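Local coordinates for protein aspartate aminotransferase, cytoplasmic (Schizosaccharomyces pombe 972h-, PDB 6JPK) that catalyses the reversible, pyridoxal-phosphate-dependent transfer of the amino group of L-aspartate to 2-oxoglutarate, giving oxaloacetate and L-glutamate, at residues Pro47-Leu50 and Pro51-Lys55; Ala387-Asn391 and Ser392-His396; Leu203-Phe206 and Glu207-Ser211. The protein carries 1 engineered substitution. All blocks are in the same frame, centred on the assembly; numbering follows the deposited sequence.

Contact 1 (Pro47-Leu50 and Pro51-Lys55); sequences PWIL and PAVKK
With CG of Trp48 set opposite its own backbone nitrogen (chi1 -170°), the benzene end of the indole reaches Pro51, where CH2 meets the ring carbon CD at 3.6 Å and the two side chains cross roughly at right angles. A bend in Lys54 (chi3 -50°) does similar work on another side: the chain leaves the helix and folds back over Ile49, so that Ile49 CG2 lies 4.0 Å from both CB and CE of the lysine. The same course brings NZ to a water, to which it donates a weak, long hydrogen bond (3.4 Å), and this water donates to Ile49 O at 2.6 Å. Leu50 occupies the N-cap position of helix 51-62. Its carbonyl oxygen opens the first turn by accepting from Lys54 N (2.9 Å, N-H...O angle 165°), with a weak second bond from Val53 N. Leu50 CB also packs on Val53 CG2 at 4.0 Å. The junction rests on helix 310-340, where Met323 touches both Trp48 and Leu50, while Phe66 of the second subunit packs on Ile49. Proline suits the first position of a helix, since the N-H of that position has no carbonyl of an earlier helical turn to bond to. The next amide, Ala52 N, donates to the Asp319 carboxylate, whose negative charge is probably favoured by the amino end of this helix.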
loop_
_atom_site.group_PDB
_atom_site.type_symbol
_atom_site.label_atom_id
_atom_site.label_comp_id
_atom_site.label_asym_id
_atom_site.label_seq_id
_atom_site.Cartn_x
_atom_site.Cartn_y
_atom_site.Cartn_z
ATOM N N PRO A 47 -15.563 -17.821 -3.995
ATOM C CA PRO A 47 -14.352 -17.255 -4.596
ATOM C C PRO A 47 -13.673 -18.291 -5.477
ATOM O O PRO A 47 -13.710 -19.490 -5.200
ATOM C CB PRO A 47 -13.494 -16.881 -3.382
ATOM C CG PRO A 47 -14.510 -16.640 -2.274
ATOM C CD PRO A 47 -15.558 -17.706 -2.525
ATOM N N TRP A 48 -13.079 -17.829 -6.570
ATOM C CA TRP A 48 -12.551 -18.724 -7.590
ATOM C C TRP A 48 -11.123 -18.313 -7.911
ATOM O O TRP A 48 -10.905 -17.284 -8.555
ATOM C CB TRP A 48 -13.429 -18.687 -8.843
ATOM C CG TRP A 48 -13.109 -19.750 -9.855
ATOM C CD1 TRP A 48 -13.324 -21.088 -9.735
ATOM C CD2 TRP A 48 -12.529 -19.550 -11.156
ATOM N NE1 TRP A 48 -12.915 -21.740 -10.873
ATOM C CE2 TRP A 48 -12.424 -20.814 -11.760
ATOM C CE3 TRP A 48 -12.090 -18.421 -11.862
ATOM C CZ2 TRP A 48 -11.894 -20.989 -13.044
ATOM C CZ3 TRP A 48 -11.564 -18.595 -13.130
ATOM C CH2 TRP A 48 -11.475 -19.872 -13.708
ATOM N N ILE A 49 -10.152 -19.123 -7.498
ATOM C CA ILE A 49 -8.761 -18.868 -7.860
ATOM C C ILE A 49 -8.535 -19.344 -9.290
ATOM O O ILE A 49 -8.859 -20.487 -9.640
ATOM C CB ILE A 49 -7.800 -19.558 -6.878
ATOM C CG1 ILE A 49 -8.062 -19.084 -5.445
ATOM C CG2 ILE A 49 -6.341 -19.251 -7.261
ATOM C CD1 ILE A 49 -7.400 -19.972 -4.389
ATOM N N LEU A 50 -8.010 -18.462 -10.145
ATOM C CA LEU A 50 -7.774 -18.830 -11.570
ATOM C C LEU A 50 -6.702 -19.923 -11.646
ATOM O O LEU A 50 -5.616 -19.716 -11.071
ATOM C CB LEU A 50 -7.340 -17.578 -12.341
ATOM C CG LEU A 50 -8.175 -16.326 -12.082
ATOM C CD1 LEU A 50 -8.262 -15.464 -13.333
ATOM C CD2 LEU A 50 -9.567 -16.693 -11.590
ATOM N N PRO A 51 -6.993 -21.041 -12.327
ATOM C CA PRO A 51 -5.988 -22.116 -12.434
ATOM C C PRO A 51 -4.609 -21.613 -12.837
ATOM O O PRO A 51 -3.603 -22.055 -12.272
ATOM C CB PRO A 51 -6.594 -23.051 -13.492
ATOM C CG PRO A 51 -8.095 -22.833 -13.359
ATOM C CD PRO A 51 -8.241 -21.361 -13.045
ATOM N N ALA A 52 -4.539 -20.661 -13.770
ATOM C CA ALA A 52 -3.237 -20.131 -14.173
ATOM C C ALA A 52 -2.554 -19.387 -13.030
ATOM O O ALA A 52 -1.326 -19.432 -12.912
ATOM C CB ALA A 52 -3.394 -19.216 -15.384
ATOM N N VAL A 53 -3.326 -18.719 -12.173
ATOM C CA VAL A 53 -2.732 -17.991 -11.058
ATOM C C VAL A 53 -2.242 -18.957 -9.994
ATOM O O VAL A 53 -1.157 -18.779 -9.429
ATOM C CB VAL A 53 -3.740 -16.975 -10.483
ATOM C CG1 VAL A 53 -3.344 -16.547 -9.067
ATOM C CG2 VAL A 53 -3.857 -15.771 -11.411
ATOM N N LYS A 54 -3.039 -19.981 -9.681
ATOM C CA LYS A 54 -2.593 -20.991 -8.728
ATOM C C LYS A 54 -1.335 -21.682 -9.233
ATOM O O LYS A 54 -0.373 -21.881 -8.482
ATOM C CB LYS A 54 -3.700 -22.016 -8.485
ATOM C CG LYS A 54 -3.436 -22.950 -7.319
ATOM C CD LYS A 54 -4.578 -23.956 -7.171
ATOM C CE LYS A 54 -5.932 -23.250 -7.158
ATOM N NZ LYS A 54 -7.079 -24.156 -7.498
ATOM N N LYS A 55 -1.336 -22.057 -10.512
ATOM C CA LYS A 55 -0.162 -22.659 -11.140
ATOM C C LYS A 55 1.059 -21.741 -11.047
ATOM O O LYS A 55 2.155 -22.178 -10.671
ATOM C CB LYS A 55 -0.500 -22.976 -12.597
ATOM C CG LYS A 55 0.597 -23.644 -13.405
ATOM C CD LYS A 55 0.063 -24.013 -14.790
ATOM C CE LYS A 55 1.093 -24.781 -15.597
ATOM N NZ LYS A 55 0.435 -25.491 -16.728
HETATM O O HOH W 1 -9.811 -22.867 -9.063
#

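Contact 2 (Ala387-Asn391 and Ser392-His396)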
loop_
_atom_site.group_PDB
_atom_site.type_symbol
_atom_site.label_atom_id
_atom_site.label_comp_id
_atom_site.label_asym_id
_atom_site.label_seq_id
_atom_site.Cartn_x
_atom_site.Cartn_y
_atom_site.Cartn_z
ATOM N N ALA A 387 -21.811 -11.269 -10.419
ATOM C CA ALA A 387 -21.084 -12.414 -9.875
ATOM C C ALA A 387 -21.899 -13.148 -8.823
ATOM O O ALA A 387 -21.682 -14.345 -8.603
ATOM C CB ALA A 387 -19.741 -11.971 -9.282
ATOM N N GLY A 388 -22.836 -12.452 -8.166
ATOM C CA GLY A 388 -23.680 -13.100 -7.178
ATOM C C GLY A 388 -24.711 -14.030 -7.781
ATOM O O GLY A 388 -25.254 -14.884 -7.067
ATOM N N LEU A 389 -24.984 -13.887 -9.078
ATOM C CA LEU A 389 -25.965 -14.701 -9.774
ATOM C C LEU A 389 -25.323 -15.994 -10.264
ATOM O O LEU A 389 -24.191 -15.993 -10.766
ATOM C CB LEU A 389 -26.564 -13.940 -10.958
ATOM C CG LEU A 389 -27.911 -13.219 -10.787
ATOM C CD1 LEU A 389 -27.905 -12.341 -9.572
ATOM C CD2 LEU A 389 -28.210 -12.393 -12.017
ATOM N N ASN A 390 -26.058 -17.094 -10.110
ATOM C CA ASN A 390 -25.646 -18.387 -10.635
ATOM C C ASN A 390 -26.890 -19.235 -10.872
ATOM O O ASN A 390 -28.027 -18.790 -10.666
ATOM C CB ASN A 390 -24.650 -19.079 -9.694
ATOM C CG ASN A 390 -25.210 -19.284 -8.295
ATOM O OD1 ASN A 390 -26.178 -20.018 -8.109
ATOM N ND2 ASN A 390 -24.599 -18.633 -7.301
ATOM N N ASN A 391 -26.661 -20.480 -11.297
ATOM C CA ASN A 391 -27.759 -21.376 -11.656
ATOM C C ASN A 391 -28.717 -21.642 -10.501
ATOM O O ASN A 391 -29.885 -21.964 -10.731
ATOM C CB ASN A 391 -27.202 -22.710 -12.157
ATOM C CG ASN A 391 -26.966 -22.708 -13.636
ATOM O OD1 ASN A 391 -27.884 -22.461 -14.414
ATOM N ND2 ASN A 391 -25.723 -22.964 -14.041
ATOM N N SER A 392 -28.249 -21.561 -9.264
ATOM C CA SER A 392 -29.132 -21.860 -8.146
ATOM C C SER A 392 -30.063 -20.699 -7.776
ATOM O O SER A 392 -31.029 -20.927 -7.040
ATOM C CB SER A 392 -28.306 -22.267 -6.917
ATOM O OG SER A 392 -27.735 -21.135 -6.277
ATOM N N ASN A 393 -29.812 -19.474 -8.252
ATOM C CA ASN A 393 -30.614 -18.334 -7.818
ATOM C C ASN A 393 -31.109 -17.400 -8.924
ATOM O O ASN A 393 -31.880 -16.481 -8.620
ATOM C CB ASN A 393 -29.842 -17.505 -6.769
ATOM C CG ASN A 393 -28.539 -16.902 -7.303
ATOM O OD1 ASN A 393 -28.387 -16.625 -8.503
ATOM N ND2 ASN A 393 -27.590 -16.681 -6.394
ATOM N N VAL A 394 -30.720 -17.606 -10.185
ATOM C CA VAL A 394 -31.026 -16.603 -11.203
ATOM C C VAL A 394 -32.525 -16.549 -11.501
ATOM O O VAL A 394 -33.066 -15.476 -11.800
ATOM C CB VAL A 394 -30.190 -16.838 -12.481
ATOM C CG1 VAL A 394 -30.510 -18.180 -13.129
ATOM C CG2 VAL A 394 -30.401 -15.693 -13.478
ATOM N N GLU A 395 -33.229 -17.676 -11.394
ATOM C CA GLU A 395 -34.674 -17.646 -11.600
ATOM C C GLU A 395 -35.391 -16.967 -10.434
ATOM O O GLU A 395 -36.365 -16.235 -10.635
ATOM C CB GLU A 395 -35.196 -19.068 -11.805
ATOM C CG GLU A 395 -36.145 -19.190 -12.977
ATOM C CD GLU A 395 -35.494 -18.804 -14.301
ATOM O OE1 GLU A 395 -34.320 -19.179 -14.538
ATOM O OE2 GLU A 395 -36.165 -18.119 -15.104
ATOM N N HIS A 396 -34.934 -17.214 -9.208
ATOM C CA HIS A 396 -35.440 -16.467 -8.062
ATOM C C HIS A 396 -35.254 -14.960 -8.259
ATOM O O HIS A 396 -36.167 -14.175 -7.981
ATOM C CB HIS A 396 -34.738 -16.965 -6.797
ATOM C CG HIS A 396 -35.112 -16.222 -5.544
ATOM N ND1 HIS A 396 -36.348 -16.336 -4.950
ATOM C CD2 HIS A 396 -34.393 -15.380 -4.759
ATOM C CE1 HIS A 396 -36.383 -15.589 -3.858
ATOM N NE2 HIS A 396 -35.207 -14.996 -3.722
HETATM O O HOH W 2 -32.400 -20.525 -10.595
#
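Ser392 grips Asn390 twice: its backbone N (2.8 Å) and its hydroxyl OG (2.7 Å) both donate to Asn390 OD1, each lying in the plane of that carbonyl. The first of these bonds closes an Asx turn. Next comes Asn393, whose backbone N bonds to Asn390 O at 3.1 Å, approaching from above the carbonyl plane. Its side chain, with CG tucked between backbone N and carbonyl carbon (chi1 62°), folds back on the preceding loop. There OD1 accepts from Asn390 N (2.9 Å) and ND2 donates to Gly388 O (3.0 Å, N-H...O angle 161°), while the amide stacks on that of Asn390 with the planes 24° apart. Val394 begins helix 394-407; its N adds a weak bond to Asn390 O, and CG2 packs against Leu389 CD2 at 4.2 Å. At Glu395 the backbone N donates to a water that in turn donates to Asn391 O. Farther out, Arg333 of helix 310-340 binds the side chains of both Asn391 and Glu395. Although Asn393 stands at the N-cap position, its side chain makes no capping bond; because one end of the amide must accept and the other donate, the backbone of 388-390 fixes which way it is turned.

Contact 3 (Leu203-Phe206 and Glu207-Ser211); sequences LSIF and ESLLS
Ile205 and Leu209, one helical turn apart, lie side by side and point the same way, with Ile205 CG2 and Leu209 CD1 3.7 Å apart. Leu209 CD1 also reaches the edge of the Phe206 ring, near its plane, 4.1 Å from Phe206 CD1. This is the dense side of the helix: Phe206 packs edge-to-face against Phe240, and Leu209 presses on Phe183 and Leu185 of strand 182-186. Leu210 flanks it, its CD1 3.3 Å from Phe206 O, the carbonyl that accepts Leu210 N at 3.0 Å. An alanine in place of Leu210 would lack this branch and would probably leave Phe206 O less shielded and open a gap beside Phe240 and Tyr243. Helix 199-211 is the connection of a beta-alpha-beta crossover between the neighbouring parallel strands 182-186 and 215-220 of the large central sheet; Leu209 faces strand 182-186, while Phe206 and Leu210 meet helix 235-241. The looser side is polar: helix 167-176 still covers Ser204 and Ser208, and Glu207 reaches solvent. A water donates to Ser204 O and to Glu207 OE1 (2.8 Å), and accepts from Ser208 OG (2.6 Å). Glu207 reaches it with CG opposite the backbone N (chi1 179°) and a bend farther along the chain. Ser204 O is thereby shared, since it also takes the backbone bond from Ser208 N at 3.2 Å; the Ser204 hydroxyl is hydrogen-bonded to Tyr167 OH.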
loop_
_atom_site.group_PDB
_atom_site.type_symbol
_atom_site.label_atom_id
_atom_site.label_comp_id
_atom_site.label_asym_id
_atom_site.label_seq_id
_atom_site.Cartn_x
_atom_site.Cartn_y
_atom_site.Cartn_z
ATOM N N LEU A 203 -14.647 7.584 -30.623
ATOM C CA LEU A 203 -13.892 8.439 -31.535
ATOM C C LEU A 203 -14.363 9.884 -31.434
ATOM O O LEU A 203 -13.553 10.817 -31.433
ATOM C CB LEU A 203 -14.033 7.927 -32.969
ATOM C CG LEU A 203 -13.447 6.543 -33.269
ATOM C CD1 LEU A 203 -13.714 6.181 -34.728
ATOM C CD2 LEU A 203 -11.953 6.504 -32.957
ATOM N N SER A 204 -15.677 10.085 -31.338
ATOM C CA SER A 204 -16.209 11.431 -31.145
ATOM C C SER A 204 -15.831 11.990 -29.771
ATOM O O SER A 204 -15.544 13.186 -29.639
ATOM C CB SER A 204 -17.722 11.396 -31.339
ATOM O OG SER A 204 -18.334 12.577 -30.861
ATOM N N ILE A 205 -15.816 11.142 -28.739
ATOM C CA ILE A 205 -15.365 11.580 -27.418
ATOM C C ILE A 205 -13.906 12.037 -27.472
ATOM O O ILE A 205 -13.546 13.092 -26.933
ATOM C CB ILE A 205 -15.569 10.459 -26.382
ATOM C CG1 ILE A 205 -17.050 10.286 -26.052
ATOM C CG2 ILE A 205 -14.787 10.749 -25.101
ATOM C CD1 ILE A 205 -17.341 8.982 -25.310
ATOM N N PHE A 206 -13.045 11.249 -28.122
ATOM C CA PHE A 206 -11.632 11.621 -28.222
ATOM C C PHE A 206 -11.459 12.934 -28.972
ATOM O O PHE A 206 -10.657 13.786 -28.571
ATOM C CB PHE A 206 -10.830 10.514 -28.915
ATOM C CG PHE A 206 -10.718 9.247 -28.113
ATOM C CD1 PHE A 206 -10.760 9.284 -26.728
ATOM C CD2 PHE A 206 -10.577 8.018 -28.751
ATOM C CE1 PHE A 206 -10.649 8.118 -25.989
ATOM C CE2 PHE A 206 -10.466 6.845 -28.017
ATOM C CZ PHE A 206 -10.502 6.895 -26.634
ATOM N N GLU A 207 -12.211 13.118 -30.060
ATOM C CA GLU A 207 -12.111 14.351 -30.840
ATOM C C GLU A 207 -12.395 15.580 -29.980
ATOM O O GLU A 207 -11.674 16.583 -30.047
ATOM C CB GLU A 207 -13.075 14.302 -32.030
ATOM C CG GLU A 207 -13.060 15.566 -32.885
ATOM C CD GLU A 207 -14.450 16.165 -33.102
ATOM O OE1 GLU A 207 -15.403 15.389 -33.363
ATOM O OE2 GLU A 207 -14.589 17.412 -33.006
ATOM N N SER A 208 -13.457 15.532 -29.177
ATOM C CA SER A 208 -13.802 16.698 -28.371
ATOM C C SER A 208 -12.831 16.885 -27.207
ATOM O O SER A 208 -12.512 18.026 -26.846
ATOM C CB SER A 208 -15.237 16.578 -27.870
ATOM O OG SER A 208 -16.151 16.714 -28.947
ATOM N N LEU A 209 -12.348 15.782 -26.608
ATOM C CA LEU A 209 -11.329 15.897 -25.566
ATOM C C LEU A 209 -10.074 16.592 -26.088
ATOM O O LEU A 209 -9.491 17.431 -25.395
ATOM C CB LEU A 209 -10.967 14.513 -25.007
ATOM C CG LEU A 209 -11.962 13.777 -24.103
ATOM C CD1 LEU A 209 -11.591 12.290 -24.023
ATOM C CD2 LEU A 209 -11.987 14.383 -22.704
ATOM N N LEU A 210 -9.634 16.247 -27.302
ATOM C CA LEU A 210 -8.448 16.897 -27.862
ATOM C C LEU A 210 -8.736 18.342 -28.260
ATOM O O LEU A 210 -7.882 19.215 -28.083
ATOM C CB LEU A 210 -7.932 16.121 -29.070
ATOM C CG LEU A 210 -7.737 14.627 -28.826
ATOM C CD1 LEU A 210 -7.781 13.932 -30.154
ATOM C CD2 LEU A 210 -6.454 14.326 -28.108
ATOM N N SER A 211 -9.923 18.608 -28.814
ATOM C CA SER A 211 -10.272 19.973 -29.198
ATOM C C SER A 211 -10.256 20.919 -27.999
ATOM O O SER A 211 -9.931 22.102 -28.145
ATOM C CB SER A 211 -11.644 19.989 -29.865
ATOM O OG SER A 211 -11.944 21.280 -30.337
HETATM O O HOH W 3 -16.954 15.332 -31.034
#

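In the fold
Along the chain the order is contact 1, contact 3, contact 2. Contacts 1 and 2 have centres about 22 Å apart and nearest atoms about 8 Å apart; they do not touch, yet both lean on the long helix 310-340, contact 1 through Asp319 and Met323 and contact 2 through Arg326, Arg333 and Leu334. Each is a loop leading into a helix. Contact 3 sits about 39 Å from contact 1 and 40 Å from contact 2, centre to centre, in the later part of helix 199-211, up to its C-terminal end, beside the large central sheet and across the chain's centre from contact 1. Of the three, contact 1 borders the second subunit, and Leu50 lies about 8 Å, side chain to side chain, from Lys255, the probable cofactor lysine, whereas contact 3 belongs to the framework away from the active site.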